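PDB 3QYH: Co-type Nitrile Hydratase beta subunit from Pseudomonas putida, which forms, together with an alpha subunit, the cobalt-containing nitrile hydratase that converts nitriles to the corresponding amides by adding water. Local coordinates for residues B[125-131]-B[182-186]; B[148-154]-B[209-215]; B[140-144]-B[154-158]. All coordinates share one frame; numbering follows the deposited sequence.

Contact 1. Residues B[125-131]-B[182-186]; sequences EGARARF and PQHVY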
# COMPACT_ATOMS: atom_id res chain seq x y z
N GLU B 125 6.71 7.89 -22.09
CA GLU B 125 6.86 9.32 -22.31
C GLU B 125 5.83 10.14 -21.55
O GLU B 125 4.70 9.69 -21.34
CB GLU B 125 6.82 9.64 -23.80
CG GLU B 125 5.65 9.03 -24.54
CD GLU B 125 5.87 9.02 -26.04
OE1 GLU B 125 7.05 9.00 -26.47
OE2 GLU B 125 4.87 9.02 -26.80
N GLY B 126 6.23 11.32 -21.12
CA GLY B 126 5.35 12.23 -20.40
C GLY B 126 6.04 13.57 -20.26
O GLY B 126 7.09 13.77 -20.86
N ALA B 127 5.45 14.47 -19.48
CA ALA B 127 6.03 15.79 -19.26
C ALA B 127 7.49 15.68 -18.82
O ALA B 127 7.87 14.76 -18.09
CB ALA B 127 5.20 16.58 -18.25
N ARG B 128 8.31 16.62 -19.26
CA ARG B 128 9.72 16.64 -18.88
C ARG B 128 9.87 16.92 -17.39
O ARG B 128 9.07 17.62 -16.78
CB ARG B 128 10.46 17.73 -19.69
CG ARG B 128 9.85 19.13 -19.47
CD ARG B 128 10.64 20.39 -19.94
NE ARG B 128 11.81 20.59 -19.16
CZ ARG B 128 12.22 21.43 -18.22
NH1 ARG B 128 13.41 21.09 -17.78
NH2 ARG B 128 11.62 22.52 -17.74
N ALA B 129 10.92 16.38 -16.79
CA ALA B 129 11.20 16.63 -15.38
C ALA B 129 11.67 18.07 -15.20
O ALA B 129 12.60 18.50 -15.88
CB ALA B 129 12.25 15.66 -14.87
N ARG B 130 11.02 18.81 -14.30
CA ARG B 130 11.46 20.16 -13.97
C ARG B 130 12.49 20.17 -12.86
O ARG B 130 13.18 21.16 -12.67
CB ARG B 130 10.27 21.03 -13.54
CG ARG B 130 9.32 21.39 -14.65
CD ARG B 130 8.29 22.38 -14.10
NE ARG B 130 7.43 21.75 -13.10
CZ ARG B 130 6.75 22.41 -12.16
NH1 ARG B 130 6.84 23.73 -12.05
NH2 ARG B 130 5.98 21.73 -11.32
N PHE B 131 12.59 19.07 -12.10
CA PHE B 131 13.45 19.05 -10.93
C PHE B 131 14.54 17.96 -10.99
O PHE B 131 14.38 16.92 -11.61
CB PHE B 131 12.60 18.92 -9.66
CG PHE B 131 11.45 19.88 -9.61
CD1 PHE B 131 11.66 21.23 -9.36
CD2 PHE B 131 10.16 19.45 -9.86
CE1 PHE B 131 10.60 22.12 -9.36
CE2 PHE B 131 9.10 20.35 -9.85
CZ PHE B 131 9.33 21.68 -9.59
N PRO B 182 0.87 11.62 -18.19
CA PRO B 182 2.03 11.10 -17.47
C PRO B 182 3.09 12.18 -17.21
O PRO B 182 3.31 13.07 -18.03
CB PRO B 182 2.58 10.02 -18.42
CG PRO B 182 1.50 9.77 -19.40
CD PRO B 182 0.69 11.00 -19.51
N GLN B 183 3.73 12.09 -16.05
CA GLN B 183 4.73 13.07 -15.66
C GLN B 183 5.63 12.41 -14.63
O GLN B 183 5.35 11.29 -14.18
CB GLN B 183 4.07 14.34 -15.09
CG GLN B 183 3.24 14.09 -13.82
CD GLN B 183 2.57 15.34 -13.26
OE1 GLN B 183 3.19 16.40 -13.14
NE2 GLN B 183 1.28 15.22 -12.91
N HIS B 184 6.71 13.08 -14.27
CA HIS B 184 7.64 12.55 -13.30
C HIS B 184 7.08 12.49 -11.88
O HIS B 184 6.27 13.34 -11.46
CB HIS B 184 8.95 13.33 -13.32
CG HIS B 184 9.82 13.00 -14.49
ND1 HIS B 184 10.95 12.21 -14.37
CD2 HIS B 184 9.70 13.30 -15.80
CE1 HIS B 184 11.51 12.08 -15.56
NE2 HIS B 184 10.77 12.72 -16.45
N VAL B 185 7.53 11.47 -11.15
CA VAL B 185 7.24 11.32 -9.73
C VAL B 185 8.57 11.35 -9.00
O VAL B 185 9.53 10.68 -9.41
CB VAL B 185 6.51 9.99 -9.45
CG1 VAL B 185 6.44 9.72 -7.95
CG2 VAL B 185 5.12 10.00 -10.08
N TYR B 186 8.64 12.12 -7.92
CA TYR B 186 9.88 12.24 -7.16
C TYR B 186 9.61 11.80 -5.73
O TYR B 186 8.51 12.03 -5.21
CB TYR B 186 10.35 13.70 -7.11
CG TYR B 186 10.42 14.42 -8.45
CD1 TYR B 186 9.31 15.09 -8.96
CD2 TYR B 186 11.60 14.44 -9.19
CE1 TYR B 186 9.38 15.75 -10.18
CE2 TYR B 186 11.68 15.10 -10.40
CZ TYR B 186 10.58 15.75 -10.89
OH TYR B 186 10.64 16.41 -12.09
O HOH W 1 10.01 12.93 -19.42
O HOH W 2 7.30 15.77 -15.26

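Contact 2. Residues B[148-154]-B[209-215]; sequences TRMPRYT and VDLWDDY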
# COMPACT_ATOMS: atom_id res chain seq x y z
N THR B 148 -6.58 13.13 -5.29
CA THR B 148 -5.21 13.60 -5.38
C THR B 148 -4.32 12.81 -4.43
O THR B 148 -4.82 12.19 -3.48
CB THR B 148 -5.10 15.12 -5.06
OG1 THR B 148 -3.83 15.62 -5.51
CG2 THR B 148 -5.24 15.38 -3.54
N ARG B 149 -3.01 12.83 -4.67
CA ARG B 149 -2.09 12.05 -3.82
C ARG B 149 -1.11 12.91 -3.03
O ARG B 149 -0.12 12.37 -2.52
CB ARG B 149 -1.32 11.00 -4.65
CG ARG B 149 -2.21 10.00 -5.39
CD ARG B 149 -3.05 9.16 -4.40
NE ARG B 149 -2.22 8.18 -3.72
CZ ARG B 149 -2.65 7.35 -2.78
NH1 ARG B 149 -3.92 7.37 -2.36
NH2 ARG B 149 -1.80 6.48 -2.26
N MET B 150 -1.36 14.21 -2.93
CA MET B 150 -0.57 15.07 -2.07
C MET B 150 -1.23 15.18 -0.72
O MET B 150 -2.28 15.83 -0.60
CB MET B 150 -0.35 16.49 -2.67
CG MET B 150 -1.57 17.20 -3.22
SD MET B 150 -1.33 19.02 -3.19
CE MET B 150 -0.07 19.23 -4.44
N PRO B 151 -0.66 14.51 0.29
CA PRO B 151 -1.35 14.53 1.58
C PRO B 151 -1.45 15.95 2.12
O PRO B 151 -0.58 16.79 1.86
CB PRO B 151 -0.45 13.70 2.49
CG PRO B 151 0.35 12.79 1.53
CD PRO B 151 0.57 13.70 0.31
N ARG B 152 -2.52 16.22 2.87
CA ARG B 152 -2.72 17.54 3.45
C ARG B 152 -1.50 17.98 4.25
O ARG B 152 -1.11 19.14 4.19
CB ARG B 152 -3.95 17.55 4.35
CG ARG B 152 -4.91 18.66 4.02
CD ARG B 152 -6.27 18.55 4.72
NE ARG B 152 -6.78 19.89 5.01
CZ ARG B 152 -7.87 20.16 5.73
NH1 ARG B 152 -8.25 21.42 5.94
NH2 ARG B 152 -8.59 19.17 6.25
N TYR B 153 -0.89 17.04 4.99
CA TYR B 153 0.23 17.40 5.87
C TYR B 153 1.48 17.92 5.13
O TYR B 153 2.37 18.48 5.76
CB TYR B 153 0.59 16.26 6.84
CG TYR B 153 1.35 15.08 6.22
CD1 TYR B 153 0.68 13.92 5.81
CD2 TYR B 153 2.74 15.14 6.06
CE1 TYR B 153 1.38 12.84 5.23
CE2 TYR B 153 3.44 14.06 5.51
CZ TYR B 153 2.76 12.93 5.09
OH TYR B 153 3.48 11.88 4.54
N THR B 154 1.54 17.73 3.81
CA THR B 154 2.69 18.20 3.03
C THR B 154 2.47 19.56 2.36
O THR B 154 3.42 20.19 1.90
CB THR B 154 3.08 17.19 1.90
OG1 THR B 154 2.06 17.17 0.91
CG2 THR B 154 3.31 15.77 2.44
N VAL B 209 8.06 11.51 0.93
CA VAL B 209 6.75 11.39 0.30
C VAL B 209 6.91 11.38 -1.21
O VAL B 209 7.71 12.15 -1.76
CB VAL B 209 5.83 12.59 0.71
CG1 VAL B 209 4.39 12.36 0.25
CG2 VAL B 209 5.88 12.82 2.24
N ASP B 210 6.13 10.56 -1.91
CA ASP B 210 6.22 10.54 -3.36
C ASP B 210 5.21 11.46 -4.03
O ASP B 210 4.00 11.32 -3.85
CB ASP B 210 6.11 9.10 -3.90
CG ASP B 210 7.24 8.21 -3.39
OD1 ASP B 210 7.12 6.97 -3.50
OD2 ASP B 210 8.25 8.76 -2.89
N LEU B 211 5.72 12.41 -4.81
CA LEU B 211 4.91 13.51 -5.28
C LEU B 211 5.11 13.74 -6.77
O LEU B 211 6.23 13.61 -7.27
CB LEU B 211 5.26 14.77 -4.49
CG LEU B 211 4.88 14.70 -3.01
CD1 LEU B 211 5.55 15.80 -2.23
CD2 LEU B 211 3.34 14.74 -2.81
N TRP B 212 4.03 14.06 -7.47
CA TRP B 212 4.08 14.27 -8.90
C TRP B 212 4.64 15.66 -9.23
O TRP B 212 4.51 16.59 -8.44
CB TRP B 212 2.70 14.09 -9.51
CG TRP B 212 2.31 12.64 -9.77
CD1 TRP B 212 2.24 12.01 -10.99
CD2 TRP B 212 1.95 11.65 -8.79
NE1 TRP B 212 1.85 10.70 -10.82
CE2 TRP B 212 1.66 10.46 -9.49
CE3 TRP B 212 1.83 11.66 -7.40
CZ2 TRP B 212 1.27 9.29 -8.83
CZ3 TRP B 212 1.43 10.50 -6.76
CH2 TRP B 212 1.15 9.34 -7.47
N ASP B 213 5.26 15.77 -10.39
CA ASP B 213 5.97 16.99 -10.80
C ASP B 213 5.11 18.24 -10.64
O ASP B 213 5.55 19.22 -10.01
CB ASP B 213 6.45 16.85 -12.26
CG ASP B 213 7.38 17.97 -12.67
OD1 ASP B 213 6.91 19.12 -12.74
OD2 ASP B 213 8.58 17.71 -12.94
N ASP B 214 3.90 18.23 -11.17
CA ASP B 214 3.08 19.44 -11.07
C ASP B 214 2.41 19.65 -9.71
O ASP B 214 1.58 20.55 -9.57
CB ASP B 214 2.09 19.59 -12.24
CG ASP B 214 0.97 18.58 -12.21
OD1 ASP B 214 0.87 17.79 -11.24
OD2 ASP B 214 0.17 18.56 -13.17
N TYR B 215 2.76 18.84 -8.71
CA TYR B 215 2.36 19.10 -7.32
C TYR B 215 3.33 20.11 -6.72
O TYR B 215 3.11 20.61 -5.61
CB TYR B 215 2.46 17.83 -6.47
CG TYR B 215 1.39 16.78 -6.64
CD1 TYR B 215 0.39 16.89 -7.61
CD2 TYR B 215 1.39 15.65 -5.83
CE1 TYR B 215 -0.60 15.89 -7.74
CE2 TYR B 215 0.44 14.65 -5.95
CZ TYR B 215 -0.56 14.77 -6.90
OH TYR B 215 -1.48 13.73 -6.98

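Contact 3. Residues B[140-144]-B[154-158]; sequences LNKNP and TRGKV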
# COMPACT_ATOMS: atom_id res chain seq x y z
N LEU B 140 2.67 22.60 -3.61
CA LEU B 140 1.65 23.60 -3.85
C LEU B 140 0.47 23.43 -2.90
O LEU B 140 0.08 22.32 -2.55
CB LEU B 140 1.16 23.55 -5.30
CG LEU B 140 2.22 23.87 -6.37
CD1 LEU B 140 1.64 23.71 -7.76
CD2 LEU B 140 2.76 25.28 -6.18
N ASN B 141 -0.09 24.55 -2.45
CA ASN B 141 -1.29 24.50 -1.66
C ASN B 141 -2.48 24.34 -2.58
O ASN B 141 -2.98 25.31 -3.15
CB ASN B 141 -1.44 25.76 -0.81
CG ASN B 141 -2.62 25.68 0.14
OD1 ASN B 141 -3.10 24.59 0.46
ND2 ASN B 141 -3.09 26.83 0.61
N LYS B 142 -2.94 23.10 -2.75
CA LYS B 142 -4.12 22.85 -3.57
C LYS B 142 -5.12 22.09 -2.75
O LYS B 142 -4.76 21.36 -1.83
CB LYS B 142 -3.75 22.08 -4.84
CG LYS B 142 -2.45 22.56 -5.45
CD LYS B 142 -2.34 22.21 -6.91
CE LYS B 142 -3.13 23.22 -7.75
NZ LYS B 142 -2.90 23.00 -9.21
N ASN B 143 -6.39 22.27 -3.05
CA ASN B 143 -7.39 21.61 -2.23
C ASN B 143 -8.52 21.09 -3.09
O ASN B 143 -9.66 21.47 -2.91
CB ASN B 143 -7.89 22.56 -1.13
CG ASN B 143 -6.84 22.81 -0.08
OD1 ASN B 143 -6.64 21.99 0.83
ND2 ASN B 143 -6.13 23.93 -0.21
N PRO B 144 -8.19 20.18 -4.03
CA PRO B 144 -9.18 19.67 -4.97
C PRO B 144 -10.23 18.87 -4.23
O PRO B 144 -9.90 18.23 -3.24
CB PRO B 144 -8.38 18.70 -5.85
CG PRO B 144 -7.11 18.42 -5.14
CD PRO B 144 -6.90 19.47 -4.09
N THR B 154 1.54 17.73 3.81
CA THR B 154 2.69 18.20 3.03
C THR B 154 2.47 19.56 2.36
O THR B 154 3.42 20.19 1.90
CB THR B 154 3.08 17.19 1.90
OG1 THR B 154 2.06 17.17 0.91
CG2 THR B 154 3.31 15.77 2.44
N ARG B 155 1.22 20.01 2.30
CA ARG B 155 0.90 21.17 1.46
C ARG B 155 1.52 22.48 1.99
O ARG B 155 1.44 22.78 3.17
CB ARG B 155 -0.61 21.28 1.23
CG ARG B 155 -1.14 20.06 0.49
CD ARG B 155 -2.62 20.11 0.22
NE ARG B 155 -3.14 18.76 0.00
CZ ARG B 155 -4.43 18.44 0.09
NH1 ARG B 155 -5.33 19.38 0.36
NH2 ARG B 155 -4.82 17.19 -0.10
N GLY B 156 2.16 23.22 1.10
CA GLY B 156 2.86 24.43 1.50
C GLY B 156 4.22 24.19 2.12
O GLY B 156 4.92 25.14 2.47
N LYS B 157 4.62 22.93 2.28
CA LYS B 157 5.87 22.64 2.98
C LYS B 157 7.04 22.51 1.99
O LYS B 157 6.84 22.21 0.81
CB LYS B 157 5.76 21.39 3.84
CG LYS B 157 4.64 21.43 4.88
CD LYS B 157 4.85 22.58 5.85
CE LYS B 157 4.04 22.41 7.13
NZ LYS B 157 2.62 22.23 6.87
N VAL B 158 8.26 22.72 2.49
CA VAL B 158 9.45 22.72 1.64
C VAL B 158 10.26 21.47 1.90
O VAL B 158 10.57 21.14 3.05
CB VAL B 158 10.35 23.97 1.91
CG1 VAL B 158 11.75 23.78 1.33
CG2 VAL B 158 9.68 25.25 1.39
O HOH W 3 -7.79 17.50 -1.55

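Contact 1. Residues B[125-131]-B[182-186]
Ala129 lays its methyl group squarely on the imidazole of His184: CB stands 3.5 Å from the ring centroid and 4° off the ring normal, a CH-pi contact in which a lone methyl is small enough to let the loop come this close over the ring. With CG anti to the carbonyl carbon (chi1 -76°), the His184 ring is carried toward 125-131, where Ala129 covers one face and Ala127 O lies at its edge. There a water joins Ala127 O to NE2, while ND1 bonds to Asp164. A second water spans Arg128 O and His184 N. Ala127 also bonds directly, its N giving a hydrogen bond to Pro182 O at 2.9 Å. Beside it, Gly126 fits because a beta carbon would collide with Pro182 O. Strand 183-191 belongs to the antiparallel sheet of the C-terminal, SH3-like part of the subunit, and 125-131 is the irregular lead-in to the first of its strands. Further along, Phe131 turns an edge toward the face of Tyr186 in an offset edge-to-face pair, centroids 5.7 Å apart and planes at 73°. The Tyr186 hydroxyl accepts a weak bond from Phe131 N at 3.3 Å, and Asp213 is its stronger partner. Phe131 presents CZ to the centre of one guanidinium face of Arg130, whose CB covers one face of the phenyl ring, while NE forms a salt bridge with Asp213.

Contact 2. Residues B[148-154]-B[209-215]
Met150 and Leu211 mark the nearest approach of the two backbones, their CA atoms 6.5 Å apart, where an irregular loop ending in a 3-10 turn at 152-154 passes a strand that runs into a 3-10 turn at 213-215. Tyr215 leans from that second turn into the loop, and its hydroxyl accepts a bond from Arg149 N (2.9 Å, N-H...O angle 155°). Asp172 bonds both this hydroxyl and Thr148 OG1, tying the loop and the tyrosine to one carboxylate. The ring is sandwiched: Trp212 CB sits over the centre of one face, and Met150 CG lies above the opposite face near the rim. Met150 starts with CG between its backbone N and carbonyl carbon (chi1 47°), then bends at its last torsion, which brings CE within 3.5 Å of Tyr215 CB. Its sulfur, 5.2 Å from the ring centroid, makes a distant Met-aromatic contact. A phenylalanine in place of Tyr215 would probably leave the buried Arg149 N-H without its acceptor and take one mate from Asp172. The loop packs here on strand 206-212, outermost within this chain; the SH3-like sheet continues into the chain of the other protein through a parallel ladder at Val209. Arg149 lies alongside Trp212, CB 3.5 Å from CZ3, then bends away to bond a modified residue of the other chain, probably an oxidised cysteine as in related nitrile hydratases; the Arg149 side chain lies about 5 Å from the cobalt(III) ion. At the far end, Thr154 CG2 meets Val209 CG2 tip to tip at 3.9 Å. Tyr153 OH touches the same methyl but is hydrogen-bonded to an acidic side chain of the other chain.

Contact 3. Residues B[140-144]-B[154-158]
Arg155 is the main contributor to this surface contact, and its chain, extended from CG to NE, runs alongside 140-144. Among the polar approaches, NH1 lies 3.0 Å from Lys142 O and 3.0 Å from Asn143 OD1, the latter near the guanidinium plane at its edge; the amide and guanidinium planes are 67° apart. Asn2 hydrogen-bonds both NH1 and Asn143 OD1, so it holds both residues, and Met150 O bonds NH2. A long arginine suits a place where acceptors from different parts of the chain converge. Water adds a looser link, donating to Pro144 O while accepting a weak bond from Arg155 NH2. Within 140-144, Asn143 ND2 bonds Asn141 OD1 at 3.2 Å, but from above that carbonyl's plane rather than on a lone pair, so the hold is modest. The methylenes lie against backbone carbonyls: Arg155 CG is 4.0 Å from Leu140 O, and CD 3.2 Å from Lys142 O. In the backbone, Lys157 N bonds Thr154 O, and Gly156 takes a positive phi of 80° that would jam a beta carbon against the preceding carbonyl. These mark a type II beta turn with glycine third, returning the loop to strand 158-168 of an SH3-like sheet.

In the fold
All three contacts lie in the C-terminal, SH3-like part of the subunit. Contacts 2 and 3 are neighbours, centres 8 Å apart, sharing Thr154 and joined by backbone bonding of Leu140 to Tyr215. Contact 1 lies 14 Å from contact 2 and 19 Å from contact 3, between centres. It meets contact 2 through Asp213 and through the adjacent strands 183-191 and 206-212. Along the chain the order is 125-131, 140-144, 148-154, 154-158, 182-186, 209-215, so contact 2 crosses each of the others, while contact 3 falls between the two segments of contact 1. Together they join the lead-in, the loop between the first two strands and the last strands of the sheet, with contact 2 at the cobalt-bearing interface.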